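Side-chain contacts in uncharacterized protein (Staphylococcus aureus subsp. aureus Mu50, PDB 4EBG), which is of unknown function but is probably a secreted protein, with a domain of cystatin-like fold: residues K4-V9 / T38-D43; K8-Q13 / T29-E34; Q15-A20 / I49-Y54; F63-E66 / K71-I74. All coordinates share one frame; numbering follows the deposited sequence. Where two conformers were deposited one is given.

Interaction 1: K4-V9 / T38-D43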
loop_
_atom_site.group_PDB
_atom_site.type_symbol
_atom_site.label_atom_id
_atom_site.label_comp_id
_atom_site.label_asym_id
_atom_site.label_seq_id
_atom_site.Cartn_x
_atom_site.Cartn_y
_atom_site.Cartn_z
ATOM N N LYS B 4 20.138 9.140 11.751
ATOM C CA LYS B 4 18.862 9.238 12.488
ATOM C C LYS B 4 17.713 9.480 11.500
ATOM O O LYS B 4 16.642 8.876 11.592
ATOM C CB LYS B 4 18.914 10.361 13.542
ATOM C CG LYS B 4 17.559 10.689 14.214
ATOM C CD LYS B 4 17.704 11.607 15.416
ATOM C CE LYS B 4 16.435 12.420 15.642
ATOM N NZ LYS B 4 16.385 13.077 16.993
ATOM N N ASP B 5 17.935 10.373 10.547
ATOM C CA ASP B 5 16.920 10.680 9.567
ATOM C C ASP B 5 16.755 9.605 8.523
ATOM O O ASP B 5 15.649 9.337 8.086
ATOM C CB ASP B 5 17.128 12.066 8.978
ATOM C CG ASP B 5 16.734 13.188 9.980
ATOM O OD1 ASP B 5 16.108 12.918 11.047
ATOM O OD2 ASP B 5 17.069 14.338 9.704
ATOM N N ILE B 6 17.839 8.968 8.122
ATOM C CA ILE B 6 17.718 7.811 7.246
ATOM C C ILE B 6 16.884 6.713 7.941
ATOM O O ILE B 6 16.055 6.072 7.283
ATOM C CB ILE B 6 19.107 7.293 6.829
ATOM C CG1 ILE B 6 19.846 8.348 5.967
ATOM C CG2 ILE B 6 19.025 5.995 6.115
ATOM C CD1 ILE B 6 21.361 8.068 5.864
ATOM N N ASP B 7 17.107 6.506 9.237
ATOM C CA ASP B 7 16.338 5.531 9.961
ATOM C C ASP B 7 14.826 5.853 9.914
ATOM O O ASP B 7 14.004 4.967 9.802
ATOM C CB ASP B 7 16.798 5.516 11.437
ATOM C CG ASP B 7 18.128 4.781 11.666
ATOM O OD1 ASP B 7 18.562 4.025 10.788
ATOM O OD2 ASP B 7 18.725 4.945 12.762
ATOM N N LYS B 8 14.475 7.131 10.041
ATOM C CA LYS B 8 13.103 7.571 9.931
ATOM C C LYS B 8 12.518 7.212 8.574
ATOM O O LYS B 8 11.357 6.837 8.496
ATOM C CB LYS B 8 12.959 9.074 10.189
ATOM C CG LYS B 8 13.319 9.510 11.617
ATOM C CD LYS B 8 13.209 10.997 11.784
ATOM C CE LYS B 8 13.690 11.491 13.155
ATOM N NZ LYS B 8 13.968 12.968 13.148
ATOM N N VAL B 9 13.298 7.440 7.530
ATOM C CA VAL B 9 12.868 7.120 6.162
ATOM C C VAL B 9 12.574 5.633 6.019
ATOM O O VAL B 9 11.498 5.250 5.526
ATOM C CB VAL B 9 13.900 7.635 5.107
ATOM C CG1 VAL B 9 13.576 7.072 3.742
ATOM C CG2 VAL B 9 13.883 9.177 5.071
ATOM N N THR B 38 20.805 4.483 -0.789
ATOM C CA THR B 38 20.424 5.673 -0.091
ATOM C C THR B 38 21.300 6.840 -0.482
ATOM O O THR B 38 22.538 6.712 -0.502
ATOM C CB THR B 38 20.494 5.479 1.449
ATOM O OG1 THR B 38 19.814 4.285 1.801
ATOM C CG2 THR B 38 19.952 6.648 2.194
ATOM N N HIS B 39 20.692 7.972 -0.805
ATOM C CA HIS B 39 21.390 9.211 -1.055
ATOM C C HIS B 39 20.729 10.345 -0.297
ATOM O O HIS B 39 19.494 10.442 -0.270
ATOM C CB HIS B 39 21.423 9.572 -2.534
ATOM C CG HIS B 39 22.274 8.654 -3.358
ATOM N ND1 HIS B 39 21.825 7.446 -3.824
ATOM C CD2 HIS B 39 23.563 8.768 -3.781
ATOM C CE1 HIS B 39 22.792 6.854 -4.510
ATOM N NE2 HIS B 39 23.843 7.650 -4.533
ATOM N N VAL B 40 21.517 11.216 0.330
ATOM C CA VAL B 40 21.036 12.390 1.036
ATOM C C VAL B 40 21.457 13.642 0.275
ATOM O O VAL B 40 22.607 13.737 -0.209
ATOM C CB VAL B 40 21.587 12.455 2.481
ATOM C CG1 VAL B 40 21.139 13.709 3.207
ATOM C CG2 VAL B 40 21.238 11.188 3.238
ATOM N N TYR B 41 20.534 14.608 0.194
ATOM C CA TYR B 41 20.733 15.860 -0.495
ATOM C C TYR B 41 20.354 17.004 0.404
ATOM O O TYR B 41 19.590 16.861 1.348
ATOM C CB TYR B 41 19.917 15.922 -1.794
ATOM C CG TYR B 41 20.211 14.789 -2.702
ATOM C CD1 TYR B 41 21.264 14.881 -3.624
ATOM C CD2 TYR B 41 19.500 13.580 -2.646
ATOM C CE1 TYR B 41 21.605 13.784 -4.477
ATOM C CE2 TYR B 41 19.838 12.542 -3.488
ATOM C CZ TYR B 41 20.907 12.619 -4.366
ATOM O OH TYR B 41 21.223 11.536 -5.151
ATOM N N LYS B 42 20.819 18.173 -0.006
ATOM C CA LYS B 42 20.451 19.453 0.619
ATOM C C LYS B 42 20.584 19.385 2.128
ATOM O O LYS B 42 19.730 19.811 2.882
ATOM C CB LYS B 42 19.086 19.947 0.081
ATOM C CG LYS B 42 19.206 20.421 -1.416
ATOM C CD LYS B 42 17.996 21.099 -1.974
ATOM C CE LYS B 42 18.094 21.309 -3.464
ATOM N NZ LYS B 42 16.916 22.104 -3.974
ATOM N N ASP B 43 21.718 18.794 2.536
ATOM C CA ASP B 43 22.146 18.640 3.922
ATOM C C ASP B 43 21.076 18.025 4.793
ATOM O O ASP B 43 20.943 18.362 5.965
ATOM C CB ASP B 43 22.673 19.964 4.494
ATOM C CG ASP B 43 23.582 19.776 5.720
ATOM O OD1 ASP B 43 24.186 18.695 5.994
ATOM O OD2 ASP B 43 23.731 20.763 6.437
#

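Interaction 2: K8-Q13 / T29-E34. With PO4 (phosphate ion), chain D.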
loop_
_atom_site.group_PDB
_atom_site.type_symbol
_atom_site.label_atom_id
_atom_site.label_comp_id
_atom_site.label_asym_id
_atom_site.label_seq_id
_atom_site.Cartn_x
_atom_site.Cartn_y
_atom_site.Cartn_z
ATOM N N LYS B 8 14.475 7.131 10.041
ATOM C CA LYS B 8 13.103 7.571 9.931
ATOM C C LYS B 8 12.518 7.212 8.574
ATOM O O LYS B 8 11.357 6.837 8.496
ATOM C CB LYS B 8 12.959 9.074 10.189
ATOM C CG LYS B 8 13.319 9.510 11.617
ATOM C CD LYS B 8 13.209 10.997 11.784
ATOM C CE LYS B 8 13.690 11.491 13.155
ATOM N NZ LYS B 8 13.968 12.968 13.148
ATOM N N VAL B 9 13.298 7.440 7.530
ATOM C CA VAL B 9 12.868 7.120 6.162
ATOM C C VAL B 9 12.574 5.633 6.019
ATOM O O VAL B 9 11.498 5.250 5.526
ATOM C CB VAL B 9 13.900 7.635 5.107
ATOM C CG1 VAL B 9 13.576 7.072 3.742
ATOM C CG2 VAL B 9 13.883 9.177 5.071
ATOM N N TYR B 10 13.503 4.769 6.441
ATOM C CA TYR B 10 13.282 3.342 6.288
ATOM C C TYR B 10 12.129 2.878 7.193
ATOM O O TYR B 10 11.374 1.997 6.768
ATOM C CB TYR B 10 14.572 2.527 6.522
ATOM C CG TYR B 10 15.449 2.529 5.278
ATOM C CD1 TYR B 10 15.253 1.633 4.283
ATOM C CD2 TYR B 10 16.411 3.507 5.076
ATOM C CE1 TYR B 10 15.993 1.677 3.117
ATOM C CE2 TYR B 10 17.155 3.559 3.915
ATOM C CZ TYR B 10 16.938 2.660 2.937
ATOM O OH TYR B 10 17.619 2.693 1.760
ATOM N N LYS B 11 11.966 3.484 8.356
ATOM C CA LYS B 11 10.824 3.094 9.193
ATOM C C LYS B 11 9.524 3.408 8.475
ATOM O O LYS B 11 8.580 2.604 8.450
ATOM C CB LYS B 11 10.913 3.815 10.523
ATOM C CG LYS B 11 9.702 3.539 11.410
ATOM C CD LYS B 11 9.905 4.095 12.841
ATOM C CE LYS B 11 8.665 3.961 13.687
ATOM N NZ LYS B 11 7.639 4.975 13.359
ATOM N N GLU B 12 9.434 4.611 7.899
ATOM C CA GLU B 12 8.228 5.038 7.229
ATOM C C GLU B 12 7.986 4.139 6.002
ATOM O O GLU B 12 6.858 3.752 5.752
ATOM C CB GLU B 12 8.332 6.513 6.839
ATOM C CG GLU B 12 7.109 7.045 6.185
ATOM C CD GLU B 12 5.903 7.133 7.083
ATOM O OE1 GLU B 12 6.048 7.078 8.324
ATOM O OE2 GLU B 12 4.797 7.295 6.511
ATOM N N GLN B 13 9.029 3.848 5.230
ATOM C CA GLN B 13 8.865 3.018 4.082
ATOM C C GLN B 13 8.312 1.665 4.488
ATOM O O GLN B 13 7.409 1.105 3.833
ATOM C CB GLN B 13 10.191 2.814 3.343
ATOM C CG GLN B 13 10.017 2.022 2.012
ATOM C CD GLN B 13 9.370 2.803 0.934
ATOM O OE1 GLN B 13 9.818 3.893 0.657
ATOM N NE2 GLN B 13 8.354 2.258 0.272
ATOM N N THR B 29 8.058 -6.307 2.897
ATOM C CA THR B 29 7.833 -5.597 4.170
ATOM C C THR B 29 8.982 -5.555 5.179
ATOM O O THR B 29 8.817 -5.080 6.298
ATOM C CB THR B 29 6.567 -6.129 4.838
ATOM O OG1 THR B 29 6.797 -7.489 5.182
ATOM C CG2 THR B 29 5.357 -6.042 3.884
ATOM N N ASP B 30 10.148 -6.003 4.737
ATOM C CA ASP B 30 11.376 -6.069 5.533
ATOM C C ASP B 30 12.508 -5.425 4.761
ATOM O O ASP B 30 13.554 -6.038 4.477
ATOM C CB ASP B 30 11.709 -7.507 5.992
ATOM C CG ASP B 30 11.905 -8.483 4.872
ATOM O OD1 ASP B 30 11.420 -8.305 3.720
ATOM O OD2 ASP B 30 12.564 -9.524 5.174
ATOM N N ILE B 31 12.303 -4.157 4.426
ATOM C CA ILE B 31 13.250 -3.391 3.648
ATOM C C ILE B 31 14.407 -3.010 4.580
ATOM O O ILE B 31 14.168 -2.466 5.664
ATOM C CB ILE B 31 12.620 -2.121 3.041
ATOM C CG1 ILE B 31 11.381 -2.449 2.173
ATOM C CG2 ILE B 31 13.654 -1.307 2.280
ATOM C CD1 ILE B 31 11.658 -3.345 0.985
ATOM N N LYS B 32 15.623 -3.254 4.104
ATOM C CA LYS B 32 16.827 -2.970 4.898
ATOM C C LYS B 32 17.763 -2.032 4.136
ATOM O O LYS B 32 18.032 -2.236 2.984
ATOM C CB LYS B 32 17.546 -4.273 5.206
ATOM C CG LYS B 32 16.731 -5.262 6.049
ATOM C CD LYS B 32 17.320 -6.646 6.105
ATOM C CE LYS B 32 17.038 -7.526 4.881
ATOM N NZ LYS B 32 15.610 -8.037 4.787
ATOM N N GLN B 33 18.294 -1.058 4.864
ATOM C CA GLN B 33 19.223 -0.091 4.285
ATOM C C GLN B 33 20.421 -0.779 3.611
ATOM O O GLN B 33 20.883 -0.347 2.566
ATOM C CB GLN B 33 19.665 0.900 5.353
ATOM C CG GLN B 33 20.646 1.946 4.860
ATOM C CD GLN B 33 20.999 2.943 5.961
ATOM O OE1 GLN B 33 20.302 3.035 6.940
ATOM N NE2 GLN B 33 22.071 3.724 5.756
ATOM N N GLU B 34 20.961 -1.826 4.229
ATOM C CA GLU B 34 22.170 -2.473 3.725
ATOM C C GLU B 34 21.931 -3.290 2.445
ATOM O O GLU B 34 22.860 -3.686 1.809
ATOM C CB GLU B 34 22.810 -3.372 4.773
ATOM C CG GLU B 34 22.001 -4.632 5.105
ATOM C CD GLU B 34 21.078 -4.490 6.315
ATOM O OE1 GLU B 34 20.681 -3.316 6.647
ATOM O OE2 GLU B 34 20.751 -5.566 6.935
HETATM P P PO4 D . 16.125 -10.798 2.222
HETATM O O1 PO4 D . 16.443 -10.789 0.725
HETATM O O2 PO4 D . 17.427 -11.088 2.856
HETATM O O3 PO4 D . 15.546 -9.433 2.556
HETATM O O4 PO4 D . 15.097 -11.946 2.419
#

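Interaction 3: Q15-A20 / I49-Y54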
loop_
_atom_site.group_PDB
_atom_site.type_symbol
_atom_site.label_atom_id
_atom_site.label_comp_id
_atom_site.label_asym_id
_atom_site.label_seq_id
_atom_site.Cartn_x
_atom_site.Cartn_y
_atom_site.Cartn_z
ATOM N N GLN B 15 6.576 0.887 7.195
ATOM C CA GLN B 15 5.218 1.051 7.690
ATOM C C GLN B 15 4.263 1.109 6.526
ATOM O O GLN B 15 3.210 0.452 6.524
ATOM C CB GLN B 15 5.103 2.304 8.559
ATOM C CG GLN B 15 5.700 2.144 9.957
ATOM C CD GLN B 15 5.675 3.423 10.753
ATOM O OE1 GLN B 15 5.851 4.505 10.208
ATOM N NE2 GLN B 15 5.476 3.305 12.050
HETATM N N MSE B 16 4.566 1.929 5.523
HETATM C CA MSE B 16 3.690 2.005 4.353
HETATM C C MSE B 16 3.639 0.707 3.575
HETATM O O MSE B 16 2.602 0.284 3.138
HETATM C CB MSE B 16 4.138 3.148 3.442
HETATM C CG MSE B 16 3.916 4.531 4.076
HETATM SE SE MSE B 16 4.222 5.963 2.845
HETATM C CE MSE B 16 6.031 5.590 2.609
ATOM N N ASN B 17 4.793 0.039 3.440
ATOM C CA ASN B 17 4.799 -1.220 2.680
ATOM C C ASN B 17 3.977 -2.276 3.410
ATOM O O ASN B 17 3.353 -3.090 2.756
ATOM C CB ASN B 17 6.216 -1.768 2.453
ATOM C CG ASN B 17 6.988 -1.036 1.388
ATOM O OD1 ASN B 17 6.645 0.066 0.951
ATOM N ND2 ASN B 17 8.070 -1.682 0.942
ATOM N N LYS B 18 3.994 -2.254 4.739
ATOM C CA LYS B 18 3.228 -3.237 5.507
ATOM C C LYS B 18 1.739 -3.065 5.216
ATOM O O LYS B 18 1.021 -4.037 5.004
ATOM C CB LYS B 18 3.475 -3.117 7.003
ATOM C CG LYS B 18 2.578 -4.040 7.827
ATOM C CD LYS B 18 2.477 -3.578 9.269
ATOM C CE LYS B 18 1.022 -3.580 9.755
ATOM N NZ LYS B 18 0.300 -2.272 9.568
ATOM N N ILE B 19 1.261 -1.826 5.187
ATOM C CA ILE B 19 -0.155 -1.564 4.918
ATOM C C ILE B 19 -0.435 -1.955 3.447
ATOM O O ILE B 19 -1.446 -2.624 3.139
ATOM C CB ILE B 19 -0.506 -0.077 5.239
ATOM C CG1 ILE B 19 -0.323 0.211 6.730
ATOM C CG2 ILE B 19 -1.942 0.225 4.852
ATOM C CD1 ILE B 19 -0.406 1.665 7.103
ATOM N N ALA B 20 0.437 -1.512 2.542
ATOM C CA ALA B 20 0.272 -1.852 1.141
ATOM C C ALA B 20 0.170 -3.345 0.906
ATOM O O ALA B 20 -0.599 -3.787 0.058
ATOM C CB ALA B 20 1.399 -1.185 0.294
ATOM N N ILE B 49 15.737 6.931 -1.657
ATOM C CA ILE B 49 16.055 5.554 -1.464
ATOM C C ILE B 49 15.635 4.740 -2.662
ATOM O O ILE B 49 14.644 5.039 -3.298
ATOM C CB ILE B 49 15.492 4.961 -0.144
ATOM C CG1 ILE B 49 13.973 4.940 -0.160
ATOM C CG2 ILE B 49 16.087 5.738 1.047
ATOM C CD1 ILE B 49 13.375 4.252 1.103
ATOM N N GLY B 50 16.385 3.686 -2.929
ATOM C CA GLY B 50 16.081 2.704 -3.937
ATOM C C GLY B 50 16.003 1.353 -3.236
ATOM O O GLY B 50 16.956 0.919 -2.616
ATOM N N ILE B 51 14.871 0.658 -3.405
ATOM C CA ILE B 51 14.597 -0.505 -2.614
ATOM C C ILE B 51 14.005 -1.616 -3.468
ATOM O O ILE B 51 13.430 -1.377 -4.530
ATOM C CB ILE B 51 13.605 -0.166 -1.455
ATOM C CG1 ILE B 51 12.208 0.169 -1.958
ATOM C CG2 ILE B 51 14.152 0.901 -0.544
ATOM C CD1 ILE B 51 11.128 0.201 -0.951
ATOM N N GLN B 52 14.100 -2.824 -2.947
ATOM C CA GLN B 52 13.419 -3.976 -3.548
ATOM C C GLN B 52 11.953 -3.982 -3.107
ATOM O O GLN B 52 11.587 -4.524 -2.089
ATOM C CB GLN B 52 14.076 -5.299 -3.159
ATOM C CG GLN B 52 13.479 -6.489 -3.929
ATOM C CD GLN B 52 13.857 -7.843 -3.329
ATOM O OE1 GLN B 52 14.686 -7.972 -2.417
ATOM N NE2 GLN B 52 13.200 -8.843 -3.790
ATOM N N LEU B 53 11.094 -3.286 -3.850
ATOM C CA LEU B 53 9.715 -3.059 -3.437
ATOM C C LEU B 53 8.916 -4.345 -3.439
ATOM O O LEU B 53 8.006 -4.484 -2.651
ATOM C CB LEU B 53 9.085 -2.038 -4.379
ATOM C CG LEU B 53 7.629 -1.667 -4.182
ATOM C CD1 LEU B 53 7.382 -1.079 -2.740
ATOM C CD2 LEU B 53 7.209 -0.654 -5.271
ATOM N N TYR B 54 9.223 -5.231 -4.369
ATOM C CA TYR B 54 8.481 -6.472 -4.534
ATOM C C TYR B 54 9.301 -7.676 -4.154
ATOM O O TYR B 54 10.456 -7.804 -4.537
ATOM C CB TYR B 54 7.987 -6.570 -5.951
ATOM C CG TYR B 54 7.109 -5.437 -6.385
ATOM C CD1 TYR B 54 5.782 -5.376 -5.974
ATOM C CD2 TYR B 54 7.598 -4.425 -7.205
ATOM C CE1 TYR B 54 4.967 -4.341 -6.401
ATOM C CE2 TYR B 54 6.800 -3.389 -7.629
ATOM C CZ TYR B 54 5.489 -3.346 -7.205
ATOM O OH TYR B 54 4.707 -2.297 -7.628
#

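Interaction 4: F63-E66 / K71-I74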
loop_
_atom_site.group_PDB
_atom_site.type_symbol
_atom_site.label_atom_id
_atom_site.label_comp_id
_atom_site.label_asym_id
_atom_site.label_seq_id
_atom_site.Cartn_x
_atom_site.Cartn_y
_atom_site.Cartn_z
ATOM N N PHE B 63 12.208 6.224 -4.326
ATOM C CA PHE B 63 11.278 7.096 -3.641
ATOM C C PHE B 63 12.024 8.256 -3.015
ATOM O O PHE B 63 13.123 8.065 -2.471
ATOM C CB PHE B 63 10.561 6.356 -2.516
ATOM C CG PHE B 63 9.767 5.185 -2.995
ATOM C CD1 PHE B 63 8.503 5.354 -3.594
ATOM C CD2 PHE B 63 10.279 3.915 -2.884
ATOM C CE1 PHE B 63 7.800 4.277 -4.059
ATOM C CE2 PHE B 63 9.581 2.856 -3.366
ATOM C CZ PHE B 63 8.316 3.019 -3.901
ATOM N N ALA B 64 11.482 9.460 -3.172
ATOM C CA ALA B 64 12.026 10.631 -2.548
ATOM C C ALA B 64 11.251 10.999 -1.293
ATOM O O ALA B 64 10.011 11.040 -1.316
ATOM C CB ALA B 64 12.025 11.824 -3.522
ATOM N N TYR B 65 11.969 11.294 -0.216
ATOM C CA TYR B 65 11.400 11.746 1.030
ATOM C C TYR B 65 11.923 13.134 1.330
ATOM O O TYR B 65 13.096 13.466 1.039
ATOM C CB TYR B 65 11.807 10.805 2.197
ATOM C CG TYR B 65 11.112 9.482 2.191
ATOM C CD1 TYR B 65 11.444 8.501 1.302
ATOM C CD2 TYR B 65 10.116 9.215 3.087
ATOM C CE1 TYR B 65 10.782 7.295 1.290
ATOM C CE2 TYR B 65 9.456 7.992 3.099
ATOM C CZ TYR B 65 9.788 7.054 2.216
ATOM O OH TYR B 65 9.099 5.856 2.260
ATOM N N GLU B 66 11.084 13.887 2.015
ATOM C CA GLU B 66 11.546 15.138 2.630
ATOM C C GLU B 66 11.538 14.956 4.126
ATOM O O GLU B 66 10.677 14.249 4.678
ATOM C CB GLU B 66 10.608 16.274 2.270
ATOM C CG GLU B 66 10.668 16.622 0.831
ATOM C CD GLU B 66 9.882 17.844 0.515
ATOM O OE1 GLU B 66 10.406 18.963 0.727
ATOM O OE2 GLU B 66 8.737 17.657 0.076
ATOM N N LYS B 71 10.260 14.791 10.790
ATOM C CA LYS B 71 9.590 13.591 10.297
ATOM C C LYS B 71 9.925 13.303 8.823
ATOM O O LYS B 71 10.070 14.235 8.010
ATOM C CB LYS B 71 8.080 13.696 10.445
ATOM C CG LYS B 71 7.636 13.921 11.891
ATOM C CD LYS B 71 6.130 14.166 12.015
ATOM C CE LYS B 71 5.739 15.634 11.735
ATOM N NZ LYS B 71 5.859 16.553 12.931
ATOM N N ALA B 72 9.952 12.023 8.458
ATOM C CA ALA B 72 10.186 11.589 7.070
ATOM C C ALA B 72 8.843 11.499 6.375
ATOM O O ALA B 72 7.937 10.739 6.813
ATOM C CB ALA B 72 10.860 10.240 7.044
ATOM N N GLU B 73 8.689 12.274 5.312
ATOM C CA GLU B 73 7.469 12.279 4.543
ATOM C C GLU B 73 7.749 11.992 3.091
ATOM O O GLU B 73 8.511 12.690 2.468
ATOM C CB GLU B 73 6.777 13.649 4.691
ATOM C CG GLU B 73 6.543 14.110 6.169
ATOM C CD GLU B 73 5.869 15.494 6.304
ATOM O OE1 GLU B 73 5.455 16.066 5.269
ATOM O OE2 GLU B 73 5.763 15.998 7.455
ATOM N N ILE B 74 7.157 10.933 2.556
ATOM C CA ILE B 74 7.315 10.619 1.131
ATOM C C ILE B 74 6.718 11.724 0.292
ATOM O O ILE B 74 5.712 12.311 0.661
ATOM C CB ILE B 74 6.741 9.225 0.779
ATOM C CG1 ILE B 74 7.301 8.687 -0.533
ATOM C CG2 ILE B 74 5.187 9.226 0.868
ATOM C CD1 ILE B 74 6.973 7.212 -0.788
HETATM O O HOH W 1 7.054 15.527 1.704
#

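Interaction 1: K4-V9 / T38-D43
I6 meets T38 and V40 where the long helix 3-23 comes down on strand 37-41, and this small apolar cluster is the whole of the contact between K4-V9 and T38-D43. The isoleucine spreads over both strand residues. Its CG2 lies 4.1 Å from T38 CG2, while its CD1 reaches 4.1 Å to V40 CG2 on the neighbouring inward-facing position of the strand. CG1 stands beside the backbone N (chi1 -65°), which carries CD1 along the strand and leaves CG2 facing the threonine methyl. The intervening H39 points away and packs on M84 of helix 80-86. With the CA atoms of I6 and T38 still 8.1 Å apart, side chains alone bridge the gap. T38 divides its two branches: CG2 serves the isoleucine, and OG1, beside the backbone N (chi1 -49°), is hydrogen-bonded to the hydroxyl of Y10, one turn further along the helix. Y91 of the adjoining strand 91-94 packs against both I6 and V40 and helps to bury the cluster.

The solvent side of the helix is looser and polar. There K8 reaches back along the helix so that its NZ forms a salt bridge of 3.0 Å with D5 OD1, approached nearly in line with the C-O bond, and the same ammonium also holds the carbonyl of G70. D7, more exposed, bonds to Q3. An amphipathic helix laying its apolar stripe across an antiparallel sheet in this way is the core feature of the cystatin-like fold.

Interaction 2: K8-Q13 / T29-E34
In this cystatin-like fold the loop that follows helix 3-23 folds back over the helix, and Y10 is the aromatic wedge against which I31, K32 and Q33 of that loop are laid. Q33 takes the ring face. Its CA sits 3.8 Å from Y10 CZ, offset toward the rim, and its CB makes a CH-pi contact 4.0 Å from the ring centroid of Y10, only 15° off the normal. With CG anti to the backbone N (chi1 179°) and the chain extended beyond it, Q33 carries its amide past the ring in a plane almost parallel to it, on to Q3 and D93, which hold its two polar ends. I31 comes instead to the edge: its CG2 lies in the ring plane, 3.9 Å from Y10 CE1. Face and edge are therefore covered by residues two apart in the loop, which probably helps set how the loop lies over the helix. A bond from the backbone N of I31 to the N14 side chain ties it down further.

K32 turns away from the helix and organises the outer surface. Bends about the CG-CD and CD-CE bonds fold the ammonium back, so that K32 NZ donates to D30 O at 2.9 Å, in the carbonyl plane, and pairs with D30 OD2 at 3.4 Å. A phosphate ion, probably from the crystallisation liquor and also bound by K28, completes the group: K32 NZ to phosphate O3 is 2.6 Å.

Interaction 3: Q15-A20 / I49-Y54
A buried asparagine amide pressed against methyl groups is the unexpected element here: N17, on the helix, meets I51 of strand 46-52 and L53, two residues on, without bonding to either. L53 CD1 lies 3.8 Å from N17 ND2 and 3.9 Å from N17 OD1, and so touches both arms of the amide almost equally. I51 adds a second methyl from the strand, its CD1 4.1 Å from N17 ND2; a chi1 of 68° is what turns this end of I51 to the amide.

Q52 is the centre of an inverse gamma turn, and L53 follows it toward the helix. L53 is also supported from behind, its CG resting 3.9 Å above the plane of the Y54 ring, over the ring centre. V23 of the second subunit packs on N17, and I19 and A20 meet their own counterparts there, placing this end of the helix at the dimer interface.

Polar needs are met from elsewhere: N17 ND2 donates to the carbonyl of K28, and N17 OD1 accepts from Q13 NE2. With both arms engaged, the amide is fixed in rotation, and the flanking methyls probably strengthen those bonds by keeping water away.

Interaction 4: F63-E66 / K71-I74
Backbone hydrogen bonds join E66 and E73 as an antiparallel hydrogen-bonded pair in the hairpin of strands 60-68 and 71-74. E66 N donates to E73 O at 2.9 Å, and E73 N returns to E66 O at 2.9 Å with an N-H...O angle of 169°. E73 O is further approached by the CA-H of Y65, the carbon standing 3.4 Å away.

Apolar and aromatic contacts fill the face directed at helix 3-23. Y65 and I74 form the adjoining non-hydrogen-bonded pair, and I74 lies over the tyrosine ring, its CB 4.1 Å from the centroid in a CH-pi contact. With CG1 anti to the backbone N (chi1 -160°), I74 CD1 passes on to F63, 3.7 Å from F63 CD1. The hydroxyl of Y65 reaches Q13 on the helix.

Water and charge belong to the other face. One water donates to E66 OE2 at 3.2 Å and to E73 O at 3.3 Å, bridging side chain and backbone; N75 gives E66 OE2 a further bond. The two carboxylates stay apart, with E66 OE2 and E73 OE1 separated by 6.3 Å. The hairpin is thus two-sided, apolar toward the helix, with the two glutamates on the other face, which I78 partly covers and where the water and N75 probably ease the charge on E66.

Three of the four contacts are read off helix 3-23 in order: interaction 1 near its start, interaction 2 in its middle and interaction 3 toward its end. The centres of interactions 1 and 2 lie about 11 Å apart, those of 2 and 3 about 8 Å, and those of 1 and 3 about 16 Å, on opposite sides of the chain's centre. Interactions 1 and 3 reach neighbouring strands of one antiparallel sheet, and their segments alternate along the sequence. Interaction 4 comes later, in the hairpin whose strand 71-74 forms one edge of the sheet, its centre about 9 Å from that of interaction 1. One helix thereby ties loop and sheet into a single compact domain.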